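Local coordinates for protein pyridoxine 4-oxidase (Mesorhizobium loti, PDB 4HA6) that catalyses the FAD-dependent oxidation of pyridoxine at its 4-hydroxymethyl group and belongs to the GMC oxidoreductase family, at residues A[247-252]-A[257-262]; A[5-10]-A[229-234]; A[459-464]-A[473-478]. All coordinates share one frame; numbering follows the deposited sequence.

Contact 1: A[247-252]-A[257-262]; sequences IVLCAG and PALLMR. With FAD (flavin-adenine dinucleotide), chain B.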
loop_
_atom_site.group_PDB
_atom_site.type_symbol
_atom_site.label_atom_id
_atom_site.label_comp_id
_atom_site.label_asym_id
_atom_site.label_seq_id
_atom_site.Cartn_x
_atom_site.Cartn_y
_atom_site.Cartn_z
ATOM N N ILE A 247 7.212 -13.551 -18.137
ATOM C CA ILE A 247 5.999 -13.411 -17.322
ATOM C C ILE A 247 6.317 -12.528 -16.111
ATOM O O ILE A 247 7.266 -12.790 -15.367
ATOM C CB ILE A 247 5.437 -14.775 -16.828
ATOM C CG1 ILE A 247 5.003 -15.667 -18.005
ATOM C CG2 ILE A 247 4.255 -14.554 -15.869
ATOM C CD1 ILE A 247 6.163 -16.422 -18.702
ATOM N N VAL A 248 5.542 -11.466 -15.943
ATOM C CA VAL A 248 5.709 -10.564 -14.814
ATOM C C VAL A 248 4.452 -10.658 -13.983
ATOM O O VAL A 248 3.356 -10.455 -14.506
ATOM C CB VAL A 248 5.867 -9.097 -15.270
ATOM C CG1 VAL A 248 6.077 -8.181 -14.071
ATOM C CG2 VAL A 248 7.029 -8.964 -16.239
ATOM N N LEU A 249 4.612 -10.972 -12.694
ATOM C CA LEU A 249 3.484 -11.014 -11.758
ATOM C C LEU A 249 3.287 -9.657 -11.090
ATOM O O LEU A 249 4.214 -9.123 -10.446
ATOM C CB LEU A 249 3.711 -12.071 -10.682
ATOM C CG LEU A 249 3.858 -13.515 -11.142
ATOM C CD1 LEU A 249 3.606 -14.450 -9.958
ATOM C CD2 LEU A 249 2.882 -13.820 -12.280
ATOM N N CYS A 250 2.078 -9.114 -11.229
ATOM C CA CYS A 250 1.709 -7.863 -10.583
ATOM C C CYS A 250 0.361 -8.033 -9.885
ATOM O O CYS A 250 -0.453 -7.112 -9.848
ATOM C CB CYS A 250 1.609 -6.750 -11.624
ATOM S SG CYS A 250 3.174 -6.425 -12.498
ATOM N N ALA A 251 0.124 -9.222 -9.345
ATOM C CA ALA A 251 -1.144 -9.532 -8.702
ATOM C C ALA A 251 -1.238 -9.002 -7.253
ATOM O O ALA A 251 -2.272 -9.170 -6.593
ATOM C CB ALA A 251 -1.378 -11.032 -8.739
ATOM N N GLY A 252 -0.178 -8.372 -6.747
ATOM C CA GLY A 252 -0.250 -7.763 -5.420
ATOM C C GLY A 252 0.132 -8.667 -4.246
ATOM O O GLY A 252 0.382 -9.858 -4.415
ATOM N N PRO A 257 1.647 -14.216 -4.278
ATOM C CA PRO A 257 2.049 -15.487 -3.660
ATOM C C PRO A 257 1.014 -16.598 -3.882
ATOM O O PRO A 257 1.400 -17.765 -4.060
ATOM C CB PRO A 257 2.162 -15.144 -2.166
ATOM C CG PRO A 257 1.363 -13.899 -1.967
ATOM C CD PRO A 257 1.493 -13.142 -3.277
ATOM N N ALA A 258 -0.276 -16.259 -3.875
ATOM C CA ALA A 258 -1.301 -17.282 -4.084
ATOM C C ALA A 258 -1.147 -17.951 -5.450
ATOM O O ALA A 258 -1.289 -19.170 -5.573
ATOM C CB ALA A 258 -2.699 -16.695 -3.932
ATOM N N LEU A 259 -0.881 -17.153 -6.481
ATOM C CA LEU A 259 -0.716 -17.710 -7.820
ATOM C C LEU A 259 0.471 -18.648 -7.835
ATOM O O LEU A 259 0.407 -19.730 -8.431
ATOM C CB LEU A 259 -0.517 -16.606 -8.861
ATOM C CG LEU A 259 -0.203 -17.094 -10.279
ATOM C CD1 LEU A 259 -1.232 -18.141 -10.766
ATOM C CD2 LEU A 259 -0.118 -15.917 -11.241
ATOM N N LEU A 260 1.561 -18.238 -7.191
ATOM C CA LEU A 260 2.758 -19.082 -7.151
ATOM C C LEU A 260 2.468 -20.412 -6.437
ATOM O O LEU A 260 2.859 -21.492 -6.929
ATOM C CB LEU A 260 3.944 -18.336 -6.530
ATOM C CG LEU A 260 4.438 -17.119 -7.332
ATOM C CD1 LEU A 260 5.431 -16.300 -6.533
ATOM C CD2 LEU A 260 5.053 -17.538 -8.675
ATOM N N MET A 261 1.744 -20.350 -5.317
ATOM C CA MET A 261 1.424 -21.576 -4.580
ATOM C C MET A 261 0.479 -22.508 -5.361
ATOM O O MET A 261 0.721 -23.721 -5.445
ATOM C CB MET A 261 0.897 -21.251 -3.176
ATOM C CG MET A 261 1.921 -20.540 -2.284
ATOM S SD MET A 261 1.317 -20.255 -0.584
ATOM C CE MET A 261 0.531 -18.631 -0.720
ATOM N N ARG A 262 -0.575 -21.941 -5.954
ATOM C CA ARG A 262 -1.466 -22.701 -6.849
ATOM C C ARG A 262 -0.690 -23.398 -7.976
ATOM O O ARG A 262 -1.129 -24.432 -8.478
ATOM C CB ARG A 262 -2.567 -21.800 -7.454
ATOM C CG ARG A 262 -3.746 -21.508 -6.517
ATOM C CD ARG A 262 -4.945 -20.885 -7.252
ATOM N NE ARG A 262 -4.554 -19.856 -8.222
ATOM C CZ ARG A 262 -4.497 -18.549 -7.960
ATOM N NH1 ARG A 262 -4.812 -18.089 -6.753
ATOM N NH2 ARG A 262 -4.125 -17.694 -8.906
HETATM P PA FAD B . -2.837 -3.898 -6.718
HETATM O O1A FAD B . -2.855 -2.429 -7.116
HETATM O O2A FAD B . -3.761 -4.359 -5.626
HETATM O O5B FAD B . -3.122 -4.751 -8.064
HETATM C C5B FAD B . -3.418 -6.144 -8.090
HETATM C C4B FAD B . -4.235 -6.354 -9.357
HETATM O O4B FAD B . -4.090 -7.682 -9.872
HETATM C C3B FAD B . -5.719 -6.150 -9.084
HETATM O O3B FAD B . -6.223 -5.329 -10.152
HETATM C C2B FAD B . -6.319 -7.553 -9.127
HETATM O O2B FAD B . -7.681 -7.532 -9.591
HETATM C C1B FAD B . -5.382 -8.281 -10.086
HETATM N N9A FAD B . -5.238 -9.748 -9.845
HETATM C C8A FAD B . -5.081 -10.362 -8.653
HETATM N N7A FAD B . -4.958 -11.707 -8.824
HETATM C C5A FAD B . -5.029 -11.974 -10.149
HETATM C C6A FAD B . -4.964 -13.187 -11.006
HETATM N N6A FAD B . -4.785 -14.432 -10.460
HETATM N N1A FAD B . -5.084 -13.014 -12.354
HETATM C C2A FAD B . -5.247 -11.794 -12.906
HETATM N N3A FAD B . -5.309 -10.658 -12.175
HETATM C C4A FAD B . -5.209 -10.677 -10.815
HETATM N N1 FAD B . -1.407 3.618 -0.722
HETATM C C2 FAD B . -0.918 4.870 -0.665
HETATM O O2 FAD B . 0.295 5.048 -0.917
HETATM N N3 FAD B . -1.675 5.929 -0.320
HETATM C C4 FAD B . -2.982 5.811 -0.028
HETATM O O4 FAD B . -3.674 6.809 0.306
HETATM C C4X FAD B . -3.593 4.463 -0.069
HETATM N N5 FAD B . -4.892 4.252 0.225
HETATM C C5X FAD B . -5.430 3.009 0.160
HETATM C C6 FAD B . -6.776 2.804 0.457
HETATM C C7 FAD B . -7.329 1.529 0.382
HETATM C C7M FAD B . -8.789 1.326 0.704
HETATM C C8 FAD B . -6.479 0.374 -0.019
HETATM C C8M FAD B . -7.080 -1.004 -0.092
HETATM C C9 FAD B . -5.132 0.567 -0.321
HETATM C C9A FAD B . -4.584 1.847 -0.236
HETATM N N10 FAD B . -3.226 2.054 -0.533
HETATM C C10 FAD B . -2.703 3.352 -0.456
HETATM C "C1'" FAD B . -2.372 0.921 -0.913
HETATM C "C2'" FAD B . -2.053 0.890 -2.399
HETATM O "O2'" FAD B . -3.246 1.120 -3.165
HETATM C "C3'" FAD B . -1.478 -0.495 -2.701
HETATM O "O3'" FAD B . -0.401 -0.749 -1.784
HETATM C "C4'" FAD B . -0.981 -0.592 -4.133
HETATM O "O4'" FAD B . -2.075 -0.270 -5.008
HETATM C "C5'" FAD B . -0.426 -1.988 -4.439
HETATM O "O5'" FAD B . -0.389 -2.150 -5.856
HETATM P P FAD B . 0.008 -3.569 -6.480
HETATM O O1P FAD B . 0.358 -3.419 -7.955
HETATM O O2P FAD B . 0.984 -4.271 -5.557
HETATM O O3P FAD B . -1.361 -4.390 -6.332
#
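Pro257 meets residues 247-252 at Gly252. Its ring carbon CD lies 3.6 Å from Gly252 O, a plain van der Waals contact. This closes the short span between Gly252 and Pro257.

Further along the helix, Leu259 and Leu260 make the main contact, and both touch Leu249. Leu249 divides its two methyls between them. Leu259 has CG anti to the backbone N (chi1 174°), which directs CD2 to within 3.8 Å of Leu249 CD2. Leu260 has the other common rotamer, with CG anti to the carbonyl carbon (chi1 -65°). Its CB starts off to one side, but the branch swings back and brings CD2 to 3.6 Å from Leu249 CD1. In both pairs the side chains cross obliquely. No hydrogen bond links the two segments; leucine methyls and the Pro257 ring make the contact.

Arg262 turns to the FAD instead. Its chain bends at chi3, and Ala258 O and Leu259 CA lie on one face of the guanidinium, toward its rim. FAD N6A lies at the guanidinium edge, with Arg262 NH2 3.7 Å away, a contact rather than a hydrogen bond. Arg262 NE bonds to Arg219 O, which helps to orient the group. From the first segment, Ala251 CB rests over the adenine ring, 3.6 Å from FAD N7A.

The contact is a strand-to-helix step of the Rossmann-type FAD domain. Strand 246-249 lies between strands 4-7 and 473-475. Leu259 also touches Val7, while Leu260 reaches Leu473. Both leucines touch Leu221 of strand 217-224.

Contact 2: A[5-10]-A[229-234]; sequences VIVGGG and RSLEVV. With FAD (flavin-adenine dinucleotide), chain B.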
loop_
_atom_site.group_PDB
_atom_site.type_symbol
_atom_site.label_atom_id
_atom_site.label_comp_id
_atom_site.label_asym_id
_atom_site.label_seq_id
_atom_site.Cartn_x
_atom_site.Cartn_y
_atom_site.Cartn_z
ATOM N N VAL A 5 3.926 -11.232 -20.769
ATOM C CA VAL A 5 2.595 -11.226 -20.176
ATOM C C VAL A 5 2.651 -10.638 -18.767
ATOM O O VAL A 5 3.455 -11.075 -17.939
ATOM C CB VAL A 5 1.988 -12.638 -20.130
ATOM C CG1 VAL A 5 0.802 -12.664 -19.187
ATOM C CG2 VAL A 5 1.563 -13.068 -21.524
ATOM N N ILE A 6 1.804 -9.644 -18.505
ATOM C CA ILE A 6 1.688 -9.046 -17.173
ATOM C C ILE A 6 0.418 -9.547 -16.490
ATOM O O ILE A 6 -0.699 -9.397 -17.026
ATOM C CB ILE A 6 1.672 -7.489 -17.242
ATOM C CG1 ILE A 6 2.906 -6.970 -17.993
ATOM C CG2 ILE A 6 1.592 -6.868 -15.862
ATOM C CD1 ILE A 6 2.784 -5.508 -18.418
ATOM N N VAL A 7 0.585 -10.141 -15.308
ATOM C CA VAL A 7 -0.546 -10.703 -14.578
ATOM C C VAL A 7 -0.995 -9.728 -13.493
ATOM O O VAL A 7 -0.290 -9.522 -12.499
ATOM C CB VAL A 7 -0.195 -12.058 -13.936
ATOM C CG1 VAL A 7 -1.391 -12.608 -13.149
ATOM C CG2 VAL A 7 0.267 -13.056 -15.002
ATOM N N GLY A 8 -2.167 -9.128 -13.678
ATOM C CA GLY A 8 -2.679 -8.162 -12.726
ATOM C C GLY A 8 -2.534 -6.732 -13.216
ATOM O O GLY A 8 -1.407 -6.231 -13.337
ATOM N N GLY A 9 -3.672 -6.079 -13.481
ATOM C CA GLY A 9 -3.702 -4.717 -13.986
ATOM C C GLY A 9 -3.944 -3.665 -12.912
ATOM O O GLY A 9 -4.811 -2.799 -13.072
ATOM N N GLY A 10 -3.175 -3.728 -11.825
ATOM C CA GLY A 10 -3.361 -2.822 -10.706
ATOM C C GLY A 10 -2.400 -1.648 -10.800
ATOM O O GLY A 10 -2.193 -1.096 -11.875
ATOM N N ARG A 229 6.276 -21.747 -19.108
ATOM C CA ARG A 229 6.020 -21.944 -20.532
ATOM C C ARG A 229 4.694 -21.321 -20.945
ATOM O O ARG A 229 4.578 -20.714 -22.022
ATOM C CB ARG A 229 6.065 -23.436 -20.874
ATOM C CG ARG A 229 5.645 -23.782 -22.298
ATOM C CD ARG A 229 5.675 -25.289 -22.507
ATOM N NE ARG A 229 5.241 -25.711 -23.840
ATOM C CZ ARG A 229 4.073 -26.299 -24.094
ATOM N NH1 ARG A 229 3.213 -26.524 -23.107
ATOM N NH2 ARG A 229 3.759 -26.663 -25.333
ATOM N N SER A 230 3.695 -21.454 -20.081
ATOM C CA SER A 230 2.384 -20.895 -20.368
ATOM C C SER A 230 1.636 -20.532 -19.091
ATOM O O SER A 230 2.074 -20.864 -17.986
ATOM C CB SER A 230 1.553 -21.889 -21.183
ATOM O OG SER A 230 1.244 -23.038 -20.412
ATOM N N LEU A 231 0.501 -19.854 -19.266
ATOM C CA LEU A 231 -0.389 -19.477 -18.172
ATOM C C LEU A 231 -1.772 -20.023 -18.451
ATOM O O LEU A 231 -2.257 -19.927 -19.580
ATOM C CB LEU A 231 -0.513 -17.954 -18.061
ATOM C CG LEU A 231 0.722 -17.075 -17.940
ATOM C CD1 LEU A 231 1.323 -16.834 -19.317
ATOM C CD2 LEU A 231 0.338 -15.770 -17.284
ATOM N N GLU A 232 -2.417 -20.576 -17.428
ATOM C CA GLU A 232 -3.809 -20.997 -17.543
ATOM C C GLU A 232 -4.676 -19.836 -17.109
ATOM O O GLU A 232 -4.572 -19.357 -15.966
ATOM C CB GLU A 232 -4.087 -22.222 -16.660
ATOM C CG GLU A 232 -5.537 -22.688 -16.692
ATOM C CD GLU A 232 -5.834 -23.761 -15.651
ATOM O OE1 GLU A 232 -5.327 -23.647 -14.513
ATOM O OE2 GLU A 232 -6.578 -24.715 -15.973
ATOM N N VAL A 233 -5.519 -19.366 -18.019
ATOM C CA VAL A 233 -6.370 -18.219 -17.722
ATOM C C VAL A 233 -7.834 -18.637 -17.661
ATOM O O VAL A 233 -8.329 -19.329 -18.548
ATOM C CB VAL A 233 -6.173 -17.096 -18.736
ATOM C CG1 VAL A 233 -7.052 -15.903 -18.376
ATOM C CG2 VAL A 233 -4.712 -16.689 -18.757
ATOM N N VAL A 234 -8.505 -18.227 -16.594
ATOM C CA VAL A 234 -9.894 -18.580 -16.356
ATOM C C VAL A 234 -10.785 -17.343 -16.518
ATOM O O VAL A 234 -10.646 -16.343 -15.792
ATOM C CB VAL A 234 -10.064 -19.166 -14.947
ATOM C CG1 VAL A 234 -11.519 -19.492 -14.687
ATOM C CG2 VAL A 234 -9.177 -20.419 -14.779
HETATM P PA FAD B . -2.837 -3.898 -6.718
HETATM O O1A FAD B . -2.855 -2.429 -7.116
HETATM O O2A FAD B . -3.761 -4.359 -5.626
HETATM O O5B FAD B . -3.122 -4.751 -8.064
HETATM C C5B FAD B . -3.418 -6.144 -8.090
HETATM C C4B FAD B . -4.235 -6.354 -9.357
HETATM O O4B FAD B . -4.090 -7.682 -9.872
HETATM C C3B FAD B . -5.719 -6.150 -9.084
HETATM O O3B FAD B . -6.223 -5.329 -10.152
HETATM C C2B FAD B . -6.319 -7.553 -9.127
HETATM O O2B FAD B . -7.681 -7.532 -9.591
HETATM C C1B FAD B . -5.382 -8.281 -10.086
HETATM N N9A FAD B . -5.238 -9.748 -9.845
HETATM C C8A FAD B . -5.081 -10.362 -8.653
HETATM N N7A FAD B . -4.958 -11.707 -8.824
HETATM C C5A FAD B . -5.029 -11.974 -10.149
HETATM C C6A FAD B . -4.964 -13.187 -11.006
HETATM N N6A FAD B . -4.785 -14.432 -10.460
HETATM N N1A FAD B . -5.084 -13.014 -12.354
HETATM C C2A FAD B . -5.247 -11.794 -12.906
HETATM N N3A FAD B . -5.309 -10.658 -12.175
HETATM C C4A FAD B . -5.209 -10.677 -10.815
HETATM N N1 FAD B . -1.407 3.618 -0.722
HETATM C C2 FAD B . -0.918 4.870 -0.665
HETATM O O2 FAD B . 0.295 5.048 -0.917
HETATM N N3 FAD B . -1.675 5.929 -0.320
HETATM C C4 FAD B . -2.982 5.811 -0.028
HETATM O O4 FAD B . -3.674 6.809 0.306
HETATM C C4X FAD B . -3.593 4.463 -0.069
HETATM N N5 FAD B . -4.892 4.252 0.225
HETATM C C5X FAD B . -5.430 3.009 0.160
HETATM C C6 FAD B . -6.776 2.804 0.457
HETATM C C7 FAD B . -7.329 1.529 0.382
HETATM C C7M FAD B . -8.789 1.326 0.704
HETATM C C8 FAD B . -6.479 0.374 -0.019
HETATM C C8M FAD B . -7.080 -1.004 -0.092
HETATM C C9 FAD B . -5.132 0.567 -0.321
HETATM C C9A FAD B . -4.584 1.847 -0.236
HETATM N N10 FAD B . -3.226 2.054 -0.533
HETATM C C10 FAD B . -2.703 3.352 -0.456
HETATM C "C1'" FAD B . -2.372 0.921 -0.913
HETATM C "C2'" FAD B . -2.053 0.890 -2.399
HETATM O "O2'" FAD B . -3.246 1.120 -3.165
HETATM C "C3'" FAD B . -1.478 -0.495 -2.701
HETATM O "O3'" FAD B . -0.401 -0.749 -1.784
HETATM C "C4'" FAD B . -0.981 -0.592 -4.133
HETATM O "O4'" FAD B . -2.075 -0.270 -5.008
HETATM C "C5'" FAD B . -0.426 -1.988 -4.439
HETATM O "O5'" FAD B . -0.389 -2.150 -5.856
HETATM P P FAD B . 0.008 -3.569 -6.480
HETATM O O1P FAD B . 0.358 -3.419 -7.955
HETATM O O2P FAD B . 0.984 -4.271 -5.557
HETATM O O3P FAD B . -1.361 -4.390 -6.332
#
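Strand 4-7 of the Rossmann-type parallel sheet packs through Val5 and Val7 on Leu231 of the neighbouring three-stranded antiparallel sheet. The two valines are alternate residues and point to the same side of their strand. Leu231 touches both with one methyl. Its CD2 lies 3.7 Å from Val5 CG1 and 3.5 Å from Val7 CG2. Different branches are used: the Val5 methyl is anti to its backbone N (chi1 165°), while the Val7 methyl is anti to its carbonyl carbon. Each valine and Leu231 run alongside one another, pointing opposite ways. The nearest CA atoms, those of Val5 and Leu231, are 9.0 Å apart, and no hydrogen bond joins the two segments.

The other Val7 methyl, CG1, lies over the adenine ring, 3.8 Å from FAD N1A. The strand then runs into a sequence that fits the GxGxxG pattern of Rossmann-type dinucleotide folds. Having no side chains, its glycines let the backbone come close to the cofactor: Gly8 CA is 3.2 Å from the ribose oxygen FAD O4B, and Gly10 CA is 3.3 Å from the ester oxygen FAD O5B. Gly10 is the N-cap residue of helix 11-20. Gly9 N bonds to Glu32, whose other carboxylate oxygen holds the FAD.

On the second strand, Arg229 and Ser230 form a classic beta bulge opposite Lys222. Leu231 and Val7 both touch Val218 of the adjacent strand 217-224.

Contact 3: A[459-464]-A[473-478]; sequences AVVDAN and LFVVDA. With FAD (flavin-adenine dinucleotide), chain B.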
loop_
_atom_site.group_PDB
_atom_site.type_symbol
_atom_site.label_atom_id
_atom_site.label_comp_id
_atom_site.label_asym_id
_atom_site.label_seq_id
_atom_site.Cartn_x
_atom_site.Cartn_y
_atom_site.Cartn_z
ATOM N N ALA A 459 15.567 -16.020 -0.346
ATOM C CA ALA A 459 14.721 -14.902 -0.769
ATOM C C ALA A 459 13.871 -15.363 -1.949
ATOM O O ALA A 459 14.278 -16.271 -2.690
ATOM C CB ALA A 459 15.576 -13.719 -1.189
ATOM N N VAL A 460 12.701 -14.756 -2.142
ATOM C CA VAL A 460 11.848 -15.165 -3.267
ATOM C C VAL A 460 12.314 -14.608 -4.603
ATOM O O VAL A 460 12.362 -15.351 -5.606
ATOM C CB VAL A 460 10.371 -14.889 -3.019
ATOM C CG1 VAL A 460 9.516 -15.334 -4.238
ATOM C CG2 VAL A 460 9.928 -15.627 -1.775
ATOM N N VAL A 461 12.673 -13.321 -4.623
ATOM C CA VAL A 461 13.288 -12.740 -5.813
ATOM C C VAL A 461 14.650 -12.132 -5.514
ATOM O O VAL A 461 14.977 -11.835 -4.352
ATOM C CB VAL A 461 12.385 -11.703 -6.505
ATOM C CG1 VAL A 461 11.091 -12.359 -6.920
ATOM C CG2 VAL A 461 12.101 -10.507 -5.577
ATOM N N ASP A 462 15.468 -12.002 -6.556
ATOM C CA ASP A 462 16.764 -11.363 -6.404
ATOM C C ASP A 462 16.571 -9.872 -6.601
ATOM O O ASP A 462 15.430 -9.414 -6.677
ATOM C CB ASP A 462 17.821 -11.951 -7.364
ATOM C CG ASP A 462 17.473 -11.778 -8.856
ATOM O OD1 ASP A 462 16.599 -10.968 -9.232
ATOM O OD2 ASP A 462 18.108 -12.467 -9.684
ATOM N N ALA A 463 17.670 -9.130 -6.721
ATOM C CA ALA A 463 17.628 -7.674 -6.786
ATOM C C ALA A 463 17.054 -7.191 -8.106
ATOM O O ALA A 463 16.652 -6.032 -8.228
ATOM C CB ALA A 463 19.021 -7.100 -6.573
ATOM N N ASN A 464 17.038 -8.075 -9.095
ATOM C CA ASN A 464 16.459 -7.780 -10.399
ATOM C C ASN A 464 14.981 -8.157 -10.469
ATOM O O ASN A 464 14.338 -7.995 -11.526
ATOM C CB ASN A 464 17.232 -8.522 -11.500
ATOM C CG ASN A 464 18.654 -8.010 -11.658
ATOM O OD1 ASN A 464 18.881 -6.808 -11.758
ATOM N ND2 ASN A 464 19.617 -8.921 -11.659
ATOM N N LEU A 473 10.593 -15.568 -15.034
ATOM C CA LEU A 473 9.480 -15.121 -14.195
ATOM C C LEU A 473 9.906 -14.034 -13.220
ATOM O O LEU A 473 10.859 -14.197 -12.457
ATOM C CB LEU A 473 8.870 -16.310 -13.438
ATOM C CG LEU A 473 7.767 -16.043 -12.409
ATOM C CD1 LEU A 473 6.534 -15.472 -13.059
ATOM C CD2 LEU A 473 7.426 -17.335 -11.685
ATOM N N PHE A 474 9.174 -12.925 -13.232
ATOM C CA PHE A 474 9.496 -11.798 -12.368
ATOM C C PHE A 474 8.301 -11.460 -11.468
ATOM O O PHE A 474 7.152 -11.760 -11.811
ATOM C CB PHE A 474 9.935 -10.601 -13.226
ATOM C CG PHE A 474 11.043 -10.942 -14.203
ATOM C CD1 PHE A 474 12.376 -10.711 -13.874
ATOM C CD2 PHE A 474 10.749 -11.535 -15.431
ATOM C CE1 PHE A 474 13.403 -11.046 -14.758
ATOM C CE2 PHE A 474 11.770 -11.866 -16.321
ATOM C CZ PHE A 474 13.092 -11.619 -15.980
ATOM N N VAL A 475 8.576 -10.894 -10.296
ATOM C CA VAL A 475 7.519 -10.452 -9.391
ATOM C C VAL A 475 7.708 -8.951 -9.165
ATOM O O VAL A 475 8.727 -8.518 -8.622
ATOM C CB VAL A 475 7.537 -11.217 -8.065
ATOM C CG1 VAL A 475 6.364 -10.781 -7.211
ATOM C CG2 VAL A 475 7.489 -12.749 -8.315
ATOM N N VAL A 476 6.764 -8.149 -9.651
ATOM C CA VAL A 476 6.948 -6.706 -9.635
ATOM C C VAL A 476 5.711 -6.023 -9.076
ATOM O O VAL A 476 4.880 -5.517 -9.839
ATOM C CB VAL A 476 7.285 -6.152 -11.046
ATOM C CG1 VAL A 476 7.640 -4.681 -10.966
ATOM C CG2 VAL A 476 8.452 -6.908 -11.628
ATOM N N ASP A 477 5.601 -6.027 -7.740
ATOM C CA ASP A 477 4.520 -5.362 -7.014
ATOM C C ASP A 477 4.882 -5.233 -5.527
ATOM O O ASP A 477 6.049 -5.426 -5.150
ATOM C CB ASP A 477 3.186 -6.102 -7.203
ATOM C CG ASP A 477 3.253 -7.559 -6.769
ATOM O OD1 ASP A 477 3.987 -7.871 -5.791
ATOM O OD2 ASP A 477 2.570 -8.395 -7.416
ATOM N N ALA A 478 3.897 -4.941 -4.677
ATOM C CA ALA A 478 4.170 -4.707 -3.258
ATOM C C ALA A 478 4.707 -5.941 -2.556
ATOM O O ALA A 478 5.288 -5.831 -1.480
ATOM C CB ALA A 478 2.922 -4.200 -2.527
HETATM P PA FAD B . -2.837 -3.898 -6.718
HETATM O O1A FAD B . -2.855 -2.429 -7.116
HETATM O O2A FAD B . -3.761 -4.359 -5.626
HETATM O O5B FAD B . -3.122 -4.751 -8.064
HETATM C C5B FAD B . -3.418 -6.144 -8.090
HETATM C C4B FAD B . -4.235 -6.354 -9.357
HETATM O O4B FAD B . -4.090 -7.682 -9.872
HETATM C C3B FAD B . -5.719 -6.150 -9.084
HETATM O O3B FAD B . -6.223 -5.329 -10.152
HETATM C C2B FAD B . -6.319 -7.553 -9.127
HETATM O O2B FAD B . -7.681 -7.532 -9.591
HETATM C C1B FAD B . -5.382 -8.281 -10.086
HETATM N N9A FAD B . -5.238 -9.748 -9.845
HETATM C C8A FAD B . -5.081 -10.362 -8.653
HETATM N N7A FAD B . -4.958 -11.707 -8.824
HETATM C C5A FAD B . -5.029 -11.974 -10.149
HETATM C C6A FAD B . -4.964 -13.187 -11.006
HETATM N N6A FAD B . -4.785 -14.432 -10.460
HETATM N N1A FAD B . -5.084 -13.014 -12.354
HETATM C C2A FAD B . -5.247 -11.794 -12.906
HETATM N N3A FAD B . -5.309 -10.658 -12.175
HETATM C C4A FAD B . -5.209 -10.677 -10.815
HETATM N N1 FAD B . -1.407 3.618 -0.722
HETATM C C2 FAD B . -0.918 4.870 -0.665
HETATM O O2 FAD B . 0.295 5.048 -0.917
HETATM N N3 FAD B . -1.675 5.929 -0.320
HETATM C C4 FAD B . -2.982 5.811 -0.028
HETATM O O4 FAD B . -3.674 6.809 0.306
HETATM C C4X FAD B . -3.593 4.463 -0.069
HETATM N N5 FAD B . -4.892 4.252 0.225
HETATM C C5X FAD B . -5.430 3.009 0.160
HETATM C C6 FAD B . -6.776 2.804 0.457
HETATM C C7 FAD B . -7.329 1.529 0.382
HETATM C C7M FAD B . -8.789 1.326 0.704
HETATM C C8 FAD B . -6.479 0.374 -0.019
HETATM C C8M FAD B . -7.080 -1.004 -0.092
HETATM C C9 FAD B . -5.132 0.567 -0.321
HETATM C C9A FAD B . -4.584 1.847 -0.236
HETATM N N10 FAD B . -3.226 2.054 -0.533
HETATM C C10 FAD B . -2.703 3.352 -0.456
HETATM C "C1'" FAD B . -2.372 0.921 -0.913
HETATM C "C2'" FAD B . -2.053 0.890 -2.399
HETATM O "O2'" FAD B . -3.246 1.120 -3.165
HETATM C "C3'" FAD B . -1.478 -0.495 -2.701
HETATM O "O3'" FAD B . -0.401 -0.749 -1.784
HETATM C "C4'" FAD B . -0.981 -0.592 -4.133
HETATM O "O4'" FAD B . -2.075 -0.270 -5.008
HETATM C "C5'" FAD B . -0.426 -1.988 -4.439
HETATM O "O5'" FAD B . -0.389 -2.150 -5.856
HETATM P P FAD B . 0.008 -3.569 -6.480
HETATM O O1P FAD B . 0.358 -3.419 -7.955
HETATM O O2P FAD B . 0.984 -4.271 -5.557
HETATM O O3P FAD B . -1.361 -4.390 -6.332
#
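Val461 has CG1 anti to its carbonyl carbon (chi1 -60°), and Val475 places CG2 likewise (chi1 -176°, measured to CG1). These rotamers turn the two methyls to each other. Val461 CG1 is 3.9 Å from Val475 CG2 and equally 3.9 Å from Val475 CB, so it rests against the side of the valine branch. The two side chains cross at about a right angle.

Val475 belongs to strand 473-475, an outermost strand of the Rossmann-type parallel sheet. Residues 459-464 form an irregular loop over it. This loop contains an Asx turn: Asn464 N donates to Asp462 OD1 at 2.9 Å, meeting the oxygen from above the carboxylate plane in a clearly bent bond. A salt bridge from Asp462 OD2 to Arg466 holds the same carboxylate from its other oxygen.

At the end of the turn, the Asn464 carbonyl lies at the edge of the Phe474 ring. Asn464 O lies near the ring plane, 4.1 Å from Phe474 CD1. The same oxygen accepts a hydrogen bond from Gln503 NE2 of helix 490-506, and the Phe474 ring meets Phe500 of that helix. No hydrogen bond joins the two segments directly.

Beyond the strand, the chain continues to the cofactor. Asp477 OD1 bonds to Ser479 OG, and OD2 to Ser256 OG, so both carboxylate oxygens have partners. Asp477 CB lies 3.3 Å from FAD O2P. The same phosphate oxygen accepts a nearly straight hydrogen bond from Ala478 N, at 3.1 Å with an N-H...O angle of 166°.

Each contact has one segment on the same parallel sheet, with strand 246-249 of contact 1 between strands 4-7 and 473-475. Towards contact 2, Cys250 N lies 2.7 Å from Val7 O, a probable hydrogen bond. Towards contact 3, Leu249 N lies 2.8 Å from Phe474 O in the same way. Gly252 N also bonds to Asp477 OD2 at 2.8 Å, tying together the two segments beside the cofactor. Contacts 2 and 3 do not touch; their nearest atoms are about 6 Å apart. All three touch the ADP half of FAD: contact 1 at the adenosine and pyrophosphate bridge, contact 2 at the adenosine, contact 3 at a phosphate oxygen.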